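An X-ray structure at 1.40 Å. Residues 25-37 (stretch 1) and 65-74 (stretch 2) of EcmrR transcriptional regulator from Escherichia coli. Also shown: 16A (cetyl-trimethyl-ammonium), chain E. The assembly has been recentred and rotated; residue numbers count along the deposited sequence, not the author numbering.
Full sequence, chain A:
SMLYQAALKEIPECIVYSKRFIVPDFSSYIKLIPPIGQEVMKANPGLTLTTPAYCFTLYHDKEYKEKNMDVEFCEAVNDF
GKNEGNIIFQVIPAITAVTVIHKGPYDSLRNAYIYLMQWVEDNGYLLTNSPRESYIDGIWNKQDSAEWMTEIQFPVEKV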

# COMPACT_ATOMS: atom_id res chain seq x y z
N ASP A 25 -1.06 -14.10 7.55
CA ASP A 25 -2.08 -13.90 6.52
C ASP A 25 -2.55 -12.45 6.62
O ASP A 25 -2.16 -11.69 7.51
CB ASP A 25 -3.23 -14.91 6.66
CG ASP A 25 -3.82 -14.94 8.06
OD1 ASP A 25 -4.03 -13.89 8.71
OD2 ASP A 25 -4.04 -16.07 8.54
N PHE A 26 -3.40 -12.07 5.68
CA PHE A 26 -3.85 -10.68 5.59
C PHE A 26 -4.70 -10.26 6.79
O PHE A 26 -4.54 -9.15 7.30
CB PHE A 26 -4.67 -10.55 4.32
CG PHE A 26 -5.13 -9.15 4.01
CD1 PHE A 26 -4.32 -8.25 3.34
CD2 PHE A 26 -6.41 -8.71 4.38
CE1 PHE A 26 -4.77 -6.96 3.06
CE2 PHE A 26 -6.86 -7.45 4.07
CZ PHE A 26 -6.04 -6.58 3.42
N SER A 27 -5.61 -11.12 7.26
CA SER A 27 -6.44 -10.76 8.41
C SER A 27 -5.57 -10.49 9.63
O SER A 27 -5.86 -9.55 10.41
CB SER A 27 -7.46 -11.85 8.72
OG SER A 27 -8.45 -12.01 7.72
N SER A 28 -4.53 -11.31 9.84
CA SER A 28 -3.65 -11.13 10.99
C SER A 28 -2.91 -9.81 10.88
O SER A 28 -2.75 -9.08 11.87
CB SER A 28 -2.69 -12.30 11.15
OG SER A 28 -3.40 -13.52 11.34
N TYR A 29 -2.48 -9.48 9.67
CA TYR A 29 -1.74 -8.25 9.42
C TYR A 29 -2.59 -7.04 9.72
O TYR A 29 -2.16 -6.11 10.41
CB TYR A 29 -1.37 -8.24 7.93
CG TYR A 29 -0.85 -6.91 7.40
CD1 TYR A 29 0.02 -6.13 8.14
CD2 TYR A 29 -1.28 -6.44 6.18
CE1 TYR A 29 0.47 -4.92 7.68
CE2 TYR A 29 -0.82 -5.22 5.68
CZ TYR A 29 0.05 -4.46 6.45
OH TYR A 29 0.50 -3.23 6.01
N ILE A 30 -3.81 -7.00 9.20
CA ILE A 30 -4.54 -5.75 9.35
C ILE A 30 -4.90 -5.44 10.80
O ILE A 30 -5.03 -4.27 11.16
CB ILE A 30 -5.73 -5.60 8.38
CG1 ILE A 30 -6.80 -6.62 8.75
CG2 ILE A 30 -5.26 -5.73 6.91
CD1 ILE A 30 -7.95 -6.61 7.77
N LYS A 31 -5.03 -6.46 11.66
CA LYS A 31 -5.23 -6.23 13.10
C LYS A 31 -4.06 -5.51 13.74
O LYS A 31 -4.23 -4.87 14.80
CB LYS A 31 -5.50 -7.56 13.81
CG LYS A 31 -6.88 -8.11 13.55
CD LYS A 31 -7.18 -9.37 14.31
CE LYS A 31 -6.37 -10.51 13.79
NZ LYS A 31 -6.74 -11.77 14.51
N LEU A 32 -2.87 -5.61 13.14
CA LEU A 32 -1.67 -4.92 13.60
C LEU A 32 -1.62 -3.46 13.18
O LEU A 32 -0.78 -2.72 13.67
CB LEU A 32 -0.43 -5.67 13.09
CG LEU A 32 -0.30 -7.14 13.48
CD1 LEU A 32 0.90 -7.74 12.72
CD2 LEU A 32 -0.17 -7.37 14.99
N ILE A 33 -2.54 -3.00 12.34
CA ILE A 33 -2.41 -1.67 11.76
C ILE A 33 -2.90 -0.56 12.69
O ILE A 33 -2.19 0.44 12.86
CB ILE A 33 -3.03 -1.59 10.36
CG1 ILE A 33 -2.15 -2.34 9.34
CG2 ILE A 33 -3.21 -0.12 9.93
CD1 ILE A 33 -2.82 -2.62 8.00
N PRO A 34 -4.07 -0.65 13.30
CA PRO A 34 -4.56 0.47 14.11
C PRO A 34 -3.56 0.93 15.16
O PRO A 34 -3.46 2.14 15.37
CB PRO A 34 -5.86 -0.08 14.73
CG PRO A 34 -6.35 -1.04 13.68
CD PRO A 34 -5.08 -1.72 13.16
N PRO A 35 -2.87 0.04 15.88
CA PRO A 35 -1.94 0.52 16.92
C PRO A 35 -0.82 1.41 16.40
O PRO A 35 -0.24 2.19 17.18
CB PRO A 35 -1.37 -0.78 17.51
CG PRO A 35 -2.46 -1.80 17.32
CD PRO A 35 -3.09 -1.43 15.99
N ILE A 36 -0.45 1.27 15.14
CA ILE A 36 0.71 1.98 14.62
C ILE A 36 0.47 3.48 14.65
O ILE A 36 1.29 4.26 15.15
CB ILE A 36 0.99 1.52 13.18
CG1 ILE A 36 1.27 0.03 13.15
CG2 ILE A 36 2.20 2.29 12.60
CD1 ILE A 36 1.40 -0.50 11.72
N GLY A 37 -0.66 3.90 14.06
CA GLY A 37 -0.99 5.31 14.06
C GLY A 37 -1.14 5.86 15.46
O GLY A 37 -0.68 6.96 15.76
C1 16A E . 7.79 -12.39 -13.87
C2 16A E . 7.39 -12.12 -12.43
C3 16A E . 6.24 -13.02 -11.98
C4 16A E . 5.42 -12.44 -10.82
C5 16A E . 6.16 -11.46 -9.91
C6 16A E . 5.35 -11.22 -8.64
C7 16A E . 6.13 -10.62 -7.48
C8 16A E . 5.25 -10.67 -6.24
C9 16A E . 5.17 -9.31 -5.59
C10 16A E . 5.12 -9.36 -4.06
C11 16A E . 4.00 -10.20 -3.45
C12 16A E . 2.61 -9.63 -3.67
C13 16A E . 1.67 -10.23 -2.62
C14 16A E . 0.37 -9.46 -2.58
C15 16A E . -0.67 -10.16 -1.72
C16 16A E . -1.83 -9.22 -1.54
N1 16A E . -2.98 -9.86 -0.89
C17 16A E . -2.64 -10.54 0.38
C18 16A E . -3.90 -8.74 -0.65
C19 16A E . -3.68 -10.75 -1.83
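Stretch 2 (65-74) KEKNMDVEFC

A helix laid on a β-strand usually meets it through alternate residues, because an extended chain turns every second side chain to the same side. The contact between residues 65-74 and 25-37 of EcmrR illustrates the principle well. Its apolar centre is built around Phe73, which has more of its surface covered by the opposing stretch than any other residue here. Its side chain adopts the t rotamer, with chi2 at 73°. Over one face of its ring lies Ile33, whose CG2 is 3.7 Å from Phe73 CE1 and 3.9 Å from the centroid of the Phe73 ring, 21° off the normal, a CH-pi contact. Ile36, three residues further along, brings its CD1 to 3.7 Å from Phe73 CD2. The aromatic side chain is thus packed against two branched aliphatic ones, and all three residues are buried.

Tyr29 extends this centre back along the strand. Val71 places its CG2 over one face of the tyrosine ring, 3.6 Å from Tyr29 CE1 and 3.7 Å from the centroid, only 17° off the normal, so that a second CH-pi contact repeats the first with the partners exchanged: here stretch 1 supplies the ring and the strand the methyl group. At the ring's edge, Tyr29 OH approaches Phe73 CB to 3.3 Å. This is a packing contact; the hydroxyl finds its hydrogen-bonding partner elsewhere in the structure.

These contacts follow from the course of the two chains. Stretch 2 begins as a loop and passes into a strand that includes residues 69-74 and continues beyond them. It runs in nearly the same direction as the helix of residues 26-31: the two axes cross at -28° and come within 10.7 Å of each other. Met69, Val71 and Phe73 point their CA-to-CB bonds toward stretch 1, whereas those of Glu72 and Cys74 point away.

Towards the start of the helix the backbones draw together. The CA atoms of Tyr29 and Val71 are 8.4 Å apart, but those of Asp25 and Lys67 are separated by only 4.7 Å. Met69 occupies the transition, its CE 3.8 Å from Phe26 N and 3.9 Å from Asp25 C, while its SD is 3.7 Å from C17 of the bound cetyl-trimethyl-ammonium.

At the polar edge Asp25 caps the helix: its OD1 accepts from Ser28 N at 2.9 Å and from Ser28 OG at 2.7 Å. No direct hydrogen bond joins the two stretches, and water supplies the links instead. Asp25 OD2 and Lys67 NZ, at 4.3 Å, are too far apart for a salt bridge, but one water donates to Asp25 OD2 at 2.5 Å and accepts from Lys67 NZ at 2.6 Å. A second water accepts from Phe26 N at 2.9 Å and donates to Glu66 O at 2.6 Å, connecting the first turn of the helix to the loop before the strand. Direct packing within and water bridges at the margin together complete the contact.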

# COMPACT_ATOMS: atom_id res chain seq x y z
N LYS A 65 2.66 -14.42 -2.86
CA LYS A 65 2.34 -15.19 -1.67
C LYS A 65 1.08 -14.60 -1.03
O LYS A 65 0.76 -13.42 -1.20
CB LYS A 65 3.42 -15.11 -0.58
CG LYS A 65 4.80 -15.57 -0.94
CD LYS A 65 5.69 -15.42 0.30
CE LYS A 65 7.15 -15.90 0.10
NZ LYS A 65 7.59 -16.24 1.51
N GLU A 66 0.40 -15.44 -0.25
CA GLU A 66 -0.73 -14.99 0.57
C GLU A 66 -0.55 -15.30 2.05
O GLU A 66 -1.33 -14.79 2.86
CB GLU A 66 -2.03 -15.62 0.04
CG GLU A 66 -2.39 -14.97 -1.30
CD GLU A 66 -3.71 -15.43 -1.96
OE1 GLU A 66 -4.52 -16.12 -1.33
OE2 GLU A 66 -3.97 -15.06 -3.12
N LYS A 67 0.42 -16.13 2.42
CA LYS A 67 0.70 -16.46 3.81
C LYS A 67 2.19 -16.29 4.08
O LYS A 67 3.02 -16.41 3.17
CB LYS A 67 0.25 -17.89 4.14
CG LYS A 67 -1.23 -18.15 3.91
CD LYS A 67 -1.71 -19.40 4.64
CE LYS A 67 -3.17 -19.69 4.34
NZ LYS A 67 -4.00 -18.88 5.28
N ASN A 68 2.51 -15.94 5.31
CA ASN A 68 3.90 -15.71 5.70
C ASN A 68 4.50 -14.58 4.85
O ASN A 68 5.60 -14.71 4.31
CB ASN A 68 4.72 -17.01 5.60
CG ASN A 68 6.01 -16.92 6.35
OD1 ASN A 68 6.03 -16.46 7.49
ND2 ASN A 68 7.09 -17.39 5.74
N MET A 69 3.78 -13.46 4.75
CA MET A 69 4.16 -12.37 3.86
C MET A 69 5.02 -11.34 4.57
O MET A 69 4.82 -11.02 5.75
CB MET A 69 2.90 -11.67 3.33
CG MET A 69 2.01 -12.56 2.50
SD MET A 69 0.50 -11.71 2.00
CE MET A 69 -0.39 -11.44 3.53
N ASP A 70 5.98 -10.78 3.80
CA ASP A 70 6.82 -9.66 4.22
C ASP A 70 6.14 -8.37 3.76
O ASP A 70 6.14 -8.05 2.57
CB ASP A 70 8.22 -9.81 3.60
CG ASP A 70 9.22 -8.78 4.11
OD1 ASP A 70 8.85 -7.80 4.82
OD2 ASP A 70 10.41 -8.95 3.76
N VAL A 71 5.55 -7.64 4.73
CA VAL A 71 4.74 -6.47 4.43
C VAL A 71 5.23 -5.30 5.24
O VAL A 71 5.73 -5.46 6.35
CB VAL A 71 3.25 -6.75 4.72
CG1 VAL A 71 2.73 -7.79 3.76
CG2 VAL A 71 2.98 -7.10 6.22
N GLU A 72 5.06 -4.10 4.70
CA GLU A 72 5.45 -2.86 5.37
C GLU A 72 4.31 -1.86 5.26
O GLU A 72 3.97 -1.41 4.16
CB GLU A 72 6.75 -2.32 4.79
CG GLU A 72 7.31 -1.14 5.55
CD GLU A 72 8.73 -0.81 5.13
OE1 GLU A 72 9.01 -0.97 3.93
OE2 GLU A 72 9.55 -0.39 6.00
N PHE A 73 3.69 -1.54 6.40
CA PHE A 73 2.64 -0.55 6.42
C PHE A 73 3.25 0.83 6.41
O PHE A 73 4.12 1.13 7.25
CB PHE A 73 1.79 -0.68 7.67
CG PHE A 73 0.73 0.33 7.73
CD1 PHE A 73 -0.36 0.24 6.91
CD2 PHE A 73 0.87 1.43 8.55
CE1 PHE A 73 -1.36 1.19 6.97
CE2 PHE A 73 -0.14 2.38 8.64
CZ PHE A 73 -1.25 2.26 7.83
N CYS A 74 2.72 1.70 5.56
CA CYS A 74 3.21 3.07 5.40
C CYS A 74 2.07 4.08 5.38
O CYS A 74 1.02 3.85 4.80
CB CYS A 74 3.96 3.21 4.07
SG CYS A 74 5.38 2.13 3.86
O HOH W 1 -3.59 -18.39 7.82
O HOH W 2 -3.70 -13.77 3.35